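Type II secretion system protein H (Vibrio cholerae, PDB 4DQ9) forms part of the pseudopilus tip complex of the type II secretion system, which recognises and binds substrates such as proteases and toxins for export from the periplasm. Local coordinates at residues V33-D38 / A112-V117; E69-D74 / L128-K133; F75-G80 / E122-T127. All coordinates share one frame; numbering follows the deposited sequence.

Contacts 2 and 3 are successive lengths of one antiparallel ribbon, strands 71-77 and 126-132, their centres about 17 Å apart; contact 1 belongs to the other sheet, where strand 31-36 pairs with the short strand 115-117. The sheets meet through hydrophobic side chains. Ile35 CG2 of contact 1 lies 3.7 Å from Leu73 CD1 of contact 2, and Leu115 CD2 of contact 1 is 3.6 Å from Phe126 CG of contact 3. Contacts 1 and 3, about 11 Å apart between centres, are also joined by a probable hydrogen bond from Phe116 N to Thr124 OG1 (2.7 Å). A sodium ion sits at contact 1, on Asp36.

Contact 1: V33-D38 / A112-V117; sequences VRIDVD and APQLFV. With NA (sodium ion), chain C.
The side-chain amide of Gln114 does the work of a strand backbone here, pairing with both the N-H and the carbonyl of Ile35. Gln114 OE1 accepts a hydrogen bond from Ile35 N at 2.7 Å, on a lone pair and in the amide plane, and Gln114 NE2 donates one to Ile35 O at 2.9 Å; each bond is nearly straight, with an N-H...O angle of 164°. The chain reaches back along strand 31-36 because CG stands anti to the carbonyl carbon (chi1 -57°) and the chain then bends at chi2 (97°). Backbone pairing takes over at Val33, whose N bonds to Leu115 O (2.8 Å) and whose O receives Leu115 N (3.1 Å). Two residues, Gln114 and Leu115, stand across from the single Val33, a classic beta bulge in an antiparallel pair. On the face bearing Val33 and Leu115, one methyl, Leu115 CD1, packs against Val33 CB and reaches Ile35 CD1 at 3.8 Å; helix 2-27 covers Val33 through Phe13 and Leu20. Arg34 extends from its anti CG, turns at chi3, and lays its aliphatic part along the carbonyl of Ala112. Its guanidinium then grips Asp36 side-on, NE at 3.2 Å and NH2 at 3.3 Å from the same oxygen, OD2; NH2 comes in on the syn lone pair of OD2, whereas NE meets it from above the carboxylate plane. Arg34 NH1 serves Pro111 O and Glu110. Asp36 OD2 also binds the sodium ion at 2.7 Å, which Thr43 OG1 binds as well. One carboxylate oxygen thus faces two guanidinium nitrogens and a metal, a concentration of positive charge that would be expected to keep Asp36 ionised, while the amide of Gln114 satisfies both polar backbone atoms of Ile35 beyond the bulge.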
# COMPACT_ATOMS: atom_id res chain seq x y z
N VAL A 33 3.26 -3.15 -8.46
CA VAL A 33 2.90 -4.31 -9.24
C VAL A 33 2.34 -5.35 -8.25
O VAL A 33 2.90 -5.60 -7.18
CB VAL A 33 4.07 -4.96 -9.97
CG1 VAL A 33 3.57 -6.23 -10.60
CG2 VAL A 33 4.70 -4.01 -10.90
N ARG A 34 1.10 -5.83 -8.51
CA ARG A 34 0.52 -6.96 -7.77
C ARG A 34 0.76 -8.26 -8.56
O ARG A 34 0.48 -8.27 -9.78
CB ARG A 34 -0.93 -6.75 -7.47
CG ARG A 34 -1.33 -7.85 -6.47
CD ARG A 34 -2.64 -7.70 -5.98
NE ARG A 34 -3.52 -8.01 -7.10
CZ ARG A 34 -4.34 -7.17 -7.70
NH1 ARG A 34 -4.43 -5.91 -7.34
NH2 ARG A 34 -5.04 -7.63 -8.73
N ILE A 35 1.45 -9.24 -7.96
CA ILE A 35 1.64 -10.50 -8.57
C ILE A 35 0.64 -11.50 -7.95
O ILE A 35 0.58 -11.65 -6.73
CB ILE A 35 3.08 -10.95 -8.22
CG1 ILE A 35 4.13 -9.88 -8.59
CG2 ILE A 35 3.38 -12.33 -8.92
CD1 ILE A 35 5.57 -10.12 -8.01
N ASP A 36 -0.12 -12.22 -8.78
CA ASP A 36 -1.09 -13.24 -8.36
C ASP A 36 -0.61 -14.56 -8.94
O ASP A 36 -0.80 -14.86 -10.08
CB ASP A 36 -2.46 -12.86 -8.80
CG ASP A 36 -3.02 -11.50 -8.12
OD1 ASP A 36 -2.88 -11.29 -6.86
OD2 ASP A 36 -3.82 -10.69 -8.79
N VAL A 37 0.11 -15.32 -8.14
CA VAL A 37 0.78 -16.53 -8.63
C VAL A 37 -0.25 -17.56 -9.00
O VAL A 37 -0.04 -18.32 -9.90
CB VAL A 37 1.80 -17.08 -7.60
CG1 VAL A 37 2.96 -16.15 -7.41
CG2 VAL A 37 1.27 -17.47 -6.17
N ASP A 38 -1.39 -17.58 -8.29
CA ASP A 38 -2.35 -18.63 -8.60
C ASP A 38 -3.08 -18.46 -9.91
O ASP A 38 -3.43 -19.47 -10.51
CB ASP A 38 -3.32 -18.82 -7.42
CG ASP A 38 -2.60 -19.25 -6.14
OD1 ASP A 38 -1.48 -19.80 -6.24
OD2 ASP A 38 -3.11 -18.99 -5.01
N ALA A 112 -3.48 -4.72 -2.60
CA ALA A 112 -2.27 -3.94 -2.65
C ALA A 112 -1.14 -4.65 -3.36
O ALA A 112 -0.99 -5.88 -3.30
CB ALA A 112 -1.83 -3.61 -1.28
N PRO A 113 -0.33 -3.87 -4.04
CA PRO A 113 0.85 -4.47 -4.71
C PRO A 113 1.86 -4.98 -3.72
O PRO A 113 2.01 -4.37 -2.63
CB PRO A 113 1.47 -3.26 -5.43
CG PRO A 113 0.94 -2.04 -4.59
CD PRO A 113 -0.36 -2.42 -4.15
N GLN A 114 2.59 -6.05 -4.05
CA GLN A 114 3.72 -6.51 -3.25
C GLN A 114 4.96 -5.77 -3.66
O GLN A 114 5.91 -5.66 -2.87
CB GLN A 114 4.02 -8.00 -3.40
CG GLN A 114 2.86 -8.85 -3.06
CD GLN A 114 2.08 -9.26 -4.36
OE1 GLN A 114 2.12 -8.55 -5.43
NE2 GLN A 114 1.45 -10.41 -4.29
N LEU A 115 4.97 -5.22 -4.86
CA LEU A 115 6.11 -4.45 -5.37
C LEU A 115 5.81 -2.99 -5.44
O LEU A 115 4.93 -2.60 -6.23
CB LEU A 115 6.62 -4.99 -6.72
CG LEU A 115 6.80 -6.48 -6.94
CD1 LEU A 115 7.33 -6.72 -8.38
CD2 LEU A 115 7.76 -6.99 -5.87
N PHE A 116 6.47 -2.16 -4.64
CA PHE A 116 6.32 -0.75 -4.70
C PHE A 116 7.30 -0.13 -5.64
O PHE A 116 8.50 -0.48 -5.64
CB PHE A 116 6.38 -0.11 -3.31
CG PHE A 116 5.44 -0.74 -2.32
CD1 PHE A 116 4.08 -0.38 -2.36
CD2 PHE A 116 5.86 -1.62 -1.36
CE1 PHE A 116 3.20 -0.96 -1.41
CE2 PHE A 116 4.91 -2.27 -0.48
CZ PHE A 116 3.59 -1.85 -0.51
N VAL A 117 6.80 0.81 -6.41
CA VAL A 117 7.58 1.50 -7.45
C VAL A 117 7.39 2.98 -7.13
O VAL A 117 6.47 3.63 -7.67
CB VAL A 117 7.16 1.10 -8.85
CG1 VAL A 117 8.02 1.87 -9.98
CG2 VAL A 117 7.25 -0.42 -9.03
NA NA C . -2.23 -9.35 -10.55

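Contact 2: E69-D74 / L128-K133; sequences EGLQLD and LSIFPK
Phe131 leans its ring across the neighbouring strand, over Gln72. Its CG takes the crowded position between backbone N and carbonyl carbon (chi1 53°), so that from CB the ring swings toward strand 71-74. CG and CD1 come first to Gln72 O, which lies over a ring face, 3.8 Å from CD1 and offset toward the rim. On the other branch CD2 meets Gln72 CB, and CE2 presses closest to it, at 3.4 Å, with CB over the same face. CE1 touches Asp74 CB at 4.0 Å, this time in the ring plane at the edge, and CZ at the tip touches both CB atoms. Gln72 is bent at chi2; its CG passes Lys133 CA and its NE2 lies 3.7 Å from Lys133 CG. Behind these side chains the strands run antiparallel, their axes 155° apart. Gln72 and Phe131 form a hydrogen-bonded pair, Gln72 N to Phe131 O at 2.8 Å and Phe131 N to Gln72 O at 3.0 Å; Asp74 and Ser129 form the next. Beyond the strand end, Lys133 N makes an almost straight bond (175°) to Gly70 O, 2.8 Å long, and a water donates to both Gly70 O and Lys133 O. Leu73 and Ile130 occupy the opposite face from Phe131, Leu73 CB 4.2 Å from Ile130 CG1. Leu71 and Leu128 reach helix 2-27, at Val2 and Phe13 respectively: an antiparallel sheet packed against a long N-terminal helix, the plan of a type II pseudopilin domain.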
# COMPACT_ATOMS: atom_id res chain seq x y z
N GLU A 69 -1.34 -20.23 -21.27
CA GLU A 69 -1.42 -21.57 -20.67
C GLU A 69 -0.13 -22.24 -21.05
O GLU A 69 0.40 -22.08 -22.18
CB GLU A 69 -2.60 -22.43 -21.20
N GLY A 70 0.40 -22.91 -20.08
CA GLY A 70 1.66 -23.61 -20.25
C GLY A 70 2.79 -22.92 -19.55
O GLY A 70 3.82 -23.57 -19.37
N LEU A 71 2.65 -21.62 -19.19
CA LEU A 71 3.62 -20.93 -18.38
C LEU A 71 3.17 -20.78 -16.94
O LEU A 71 1.96 -20.75 -16.68
CB LEU A 71 3.92 -19.49 -18.92
CG LEU A 71 4.53 -19.53 -20.28
CD1 LEU A 71 4.58 -18.12 -20.80
CD2 LEU A 71 5.95 -20.09 -20.18
N GLN A 72 4.16 -20.68 -16.06
CA GLN A 72 3.98 -20.44 -14.61
C GLN A 72 4.76 -19.18 -14.28
O GLN A 72 5.76 -18.85 -14.97
CB GLN A 72 4.55 -21.55 -13.75
CG GLN A 72 3.97 -22.97 -14.00
CD GLN A 72 2.66 -23.13 -13.41
OE1 GLN A 72 1.88 -22.17 -13.34
NE2 GLN A 72 2.35 -24.33 -12.94
N LEU A 73 4.36 -18.55 -13.20
CA LEU A 73 5.24 -17.58 -12.63
C LEU A 73 5.40 -17.77 -11.10
O LEU A 73 4.57 -18.41 -10.42
CB LEU A 73 4.91 -16.18 -12.92
CG LEU A 73 3.55 -15.64 -12.59
CD1 LEU A 73 3.41 -15.29 -11.16
CD2 LEU A 73 3.40 -14.34 -13.33
N ASP A 74 6.46 -17.19 -10.59
CA ASP A 74 6.77 -17.22 -9.16
C ASP A 74 7.60 -16.04 -8.75
O ASP A 74 8.13 -15.33 -9.63
CB ASP A 74 7.47 -18.53 -8.84
CG ASP A 74 7.28 -18.98 -7.39
OD1 ASP A 74 6.74 -18.23 -6.50
OD2 ASP A 74 7.59 -20.21 -7.12
N LEU A 128 11.21 -12.07 -10.02
CA LEU A 128 10.01 -12.68 -10.60
C LEU A 128 10.56 -13.62 -11.68
O LEU A 128 11.33 -13.18 -12.54
CB LEU A 128 9.09 -11.66 -11.24
CG LEU A 128 7.90 -12.38 -11.89
CD1 LEU A 128 6.78 -12.48 -10.94
CD2 LEU A 128 7.50 -11.66 -13.16
N SER A 129 10.16 -14.88 -11.63
CA SER A 129 10.58 -15.77 -12.70
C SER A 129 9.40 -16.35 -13.41
O SER A 129 8.29 -16.51 -12.85
CB SER A 129 11.47 -16.80 -12.15
OG SER A 129 10.77 -17.74 -11.55
N ILE A 130 9.64 -16.66 -14.67
CA ILE A 130 8.58 -17.11 -15.64
C ILE A 130 9.17 -18.30 -16.35
O ILE A 130 10.24 -18.23 -16.90
CB ILE A 130 8.14 -16.02 -16.62
CG1 ILE A 130 7.52 -14.76 -15.91
CG2 ILE A 130 7.05 -16.54 -17.73
CD1 ILE A 130 7.34 -13.49 -16.76
N PHE A 131 8.41 -19.33 -16.40
CA PHE A 131 8.92 -20.62 -16.79
C PHE A 131 7.85 -21.63 -17.19
O PHE A 131 6.72 -21.53 -16.82
CB PHE A 131 9.77 -21.23 -15.71
CG PHE A 131 9.07 -21.28 -14.38
CD1 PHE A 131 9.05 -20.16 -13.56
CD2 PHE A 131 8.36 -22.40 -13.95
CE1 PHE A 131 8.45 -20.17 -12.33
CE2 PHE A 131 7.71 -22.43 -12.70
CZ PHE A 131 7.69 -21.30 -11.90
N PRO A 132 8.24 -22.62 -17.99
CA PRO A 132 7.25 -23.54 -18.47
C PRO A 132 6.72 -24.41 -17.30
O PRO A 132 7.46 -24.88 -16.36
CB PRO A 132 8.03 -24.44 -19.42
CG PRO A 132 9.08 -23.57 -19.90
CD PRO A 132 9.50 -22.78 -18.71
N LYS A 133 5.42 -24.71 -17.42
CA LYS A 133 4.74 -25.69 -16.47
C LYS A 133 5.52 -27.00 -16.46
O LYS A 133 5.90 -27.48 -17.49
CB LYS A 133 3.26 -25.90 -16.80
CG LYS A 133 2.47 -26.68 -15.84
CD LYS A 133 0.97 -26.81 -16.28
CE LYS A 133 0.31 -25.54 -16.63
NZ LYS A 133 -0.98 -25.82 -17.35
O HOH W 1 5.01 -26.49 -20.21

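Contact 3: F75-G80 / E122-T127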
# COMPACT_ATOMS: atom_id res chain seq x y z
N PHE A 75 7.68 -15.75 -7.47
CA PHE A 75 8.43 -14.57 -7.08
C PHE A 75 9.01 -14.79 -5.63
O PHE A 75 8.46 -15.60 -4.85
CB PHE A 75 7.68 -13.25 -7.17
CG PHE A 75 6.66 -12.98 -6.11
CD1 PHE A 75 5.43 -13.66 -6.11
CD2 PHE A 75 6.90 -12.01 -5.16
CE1 PHE A 75 4.45 -13.44 -5.15
CE2 PHE A 75 5.93 -11.76 -4.14
CZ PHE A 75 4.70 -12.52 -4.13
N GLU A 76 10.05 -14.03 -5.37
CA GLU A 76 10.76 -13.96 -4.09
C GLU A 76 10.82 -12.47 -3.76
O GLU A 76 11.02 -11.62 -4.69
CB GLU A 76 12.22 -14.46 -4.17
CG GLU A 76 12.41 -15.87 -4.37
CD GLU A 76 13.77 -16.25 -4.82
OE1 GLU A 76 14.50 -15.48 -5.53
OE2 GLU A 76 14.11 -17.38 -4.47
N LEU A 77 10.60 -12.13 -2.49
CA LEU A 77 10.93 -10.79 -1.97
C LEU A 77 12.20 -10.77 -1.24
O LEU A 77 12.36 -11.52 -0.29
CB LEU A 77 9.83 -10.33 -0.97
CG LEU A 77 8.46 -10.31 -1.66
CD1 LEU A 77 7.29 -10.02 -0.68
CD2 LEU A 77 8.37 -9.28 -2.74
N GLY A 78 13.08 -9.90 -1.70
CA GLY A 78 14.36 -9.68 -1.07
C GLY A 78 15.09 -11.01 -1.07
O GLY A 78 15.11 -11.71 -2.08
N GLY A 79 15.57 -11.41 0.09
CA GLY A 79 16.30 -12.65 0.19
C GLY A 79 15.43 -13.83 0.55
O GLY A 79 15.96 -14.89 0.90
N GLY A 80 14.12 -13.68 0.42
CA GLY A 80 13.21 -14.69 0.95
C GLY A 80 12.92 -15.84 0.00
O GLY A 80 13.48 -15.94 -1.13
N GLU A 122 13.02 4.21 -5.99
CA GLU A 122 13.21 2.96 -5.27
C GLU A 122 12.17 1.93 -5.67
O GLU A 122 11.00 2.27 -5.96
CB GLU A 122 13.14 3.13 -3.76
CG GLU A 122 14.19 4.14 -3.23
CD GLU A 122 14.94 3.76 -1.96
OE1 GLU A 122 14.32 3.10 -1.06
OE2 GLU A 122 16.17 4.15 -1.87
N VAL A 123 12.63 0.68 -5.70
CA VAL A 123 11.72 -0.39 -6.08
C VAL A 123 11.96 -1.47 -5.03
O VAL A 123 13.11 -1.78 -4.69
CB VAL A 123 11.98 -0.92 -7.55
CG1 VAL A 123 11.18 -2.18 -7.86
CG2 VAL A 123 11.80 0.18 -8.66
N THR A 124 10.87 -2.09 -4.64
CA THR A 124 10.96 -3.23 -3.72
C THR A 124 11.90 -4.34 -4.25
O THR A 124 11.76 -4.73 -5.42
CB THR A 124 9.59 -3.87 -3.53
OG1 THR A 124 8.64 -2.87 -3.12
CG2 THR A 124 9.61 -5.14 -2.70
N PRO A 125 12.89 -4.82 -3.41
CA PRO A 125 13.78 -5.86 -3.94
C PRO A 125 13.03 -7.12 -4.18
O PRO A 125 12.32 -7.56 -3.31
CB PRO A 125 14.85 -5.94 -2.91
CG PRO A 125 14.80 -4.62 -2.15
CD PRO A 125 13.39 -4.23 -2.15
N PHE A 126 13.20 -7.72 -5.35
CA PHE A 126 12.45 -8.95 -5.63
C PHE A 126 13.10 -9.66 -6.81
O PHE A 126 13.89 -9.05 -7.57
CB PHE A 126 10.95 -8.63 -5.98
CG PHE A 126 10.80 -8.07 -7.38
CD1 PHE A 126 11.08 -6.71 -7.75
CD2 PHE A 126 10.48 -8.95 -8.47
CE1 PHE A 126 11.04 -6.26 -9.05
CE2 PHE A 126 10.44 -8.49 -9.76
CZ PHE A 126 10.71 -7.13 -10.12
N THR A 127 12.64 -10.91 -7.04
CA THR A 127 12.91 -11.69 -8.26
C THR A 127 11.55 -12.26 -8.73
O THR A 127 10.85 -12.83 -7.87
CB THR A 127 13.87 -12.79 -8.00
OG1 THR A 127 15.12 -12.20 -7.65
CG2 THR A 127 14.10 -13.60 -9.29
O HOH W 2 15.19 -11.06 -4.76
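This is the end of the antiparallel ribbon formed by strands 71-77 and 126-132, where the first strand leaves its partner through a type II' beta turn, Leu77 to Gly80. Glu76 and Thr127 make the last hydrogen-bonded pair, with Glu76 N to Thr127 O and Thr127 N to Glu76 O both 2.9 Å. Gly78 N then bonds to Pro125 O, also at 2.9 Å, but from 55° above the carbonyl plane, as the chains splay. Gly78 takes the positive phi (60°) of the first corner, and the turn closes with Gly80 N on Leu77 O at 2.9 Å. On one face the side chains of Glu76 and Thr127 lie alongside each other, pointing the same way, with Glu76 OE1 3.7 Å from Thr127 CB. A water donates to Gly78 O (2.8 Å) and is hydrogen-bonded to Thr127 OG1 (3.1 Å), bridging turn and strand. On the other face Leu77 CD2 meets Phe126 CB at 4.2 Å, while the Phe126 ring, its CG in the crowded position (chi1 76°), turns away toward Leu115 and toward Phe13 and Leu17 of helix 2-27. Thr124 OG1, besides its bond to Phe116 N, is hydrogen-bonded to Ala49 O of the second subunit. Backbone bonds thus hold the ribbon up to Gly78, and the water links the turn to Thr127 OG1, whereas on the other face Phe126 is buried and Leu77 packs beside it, against Leu115.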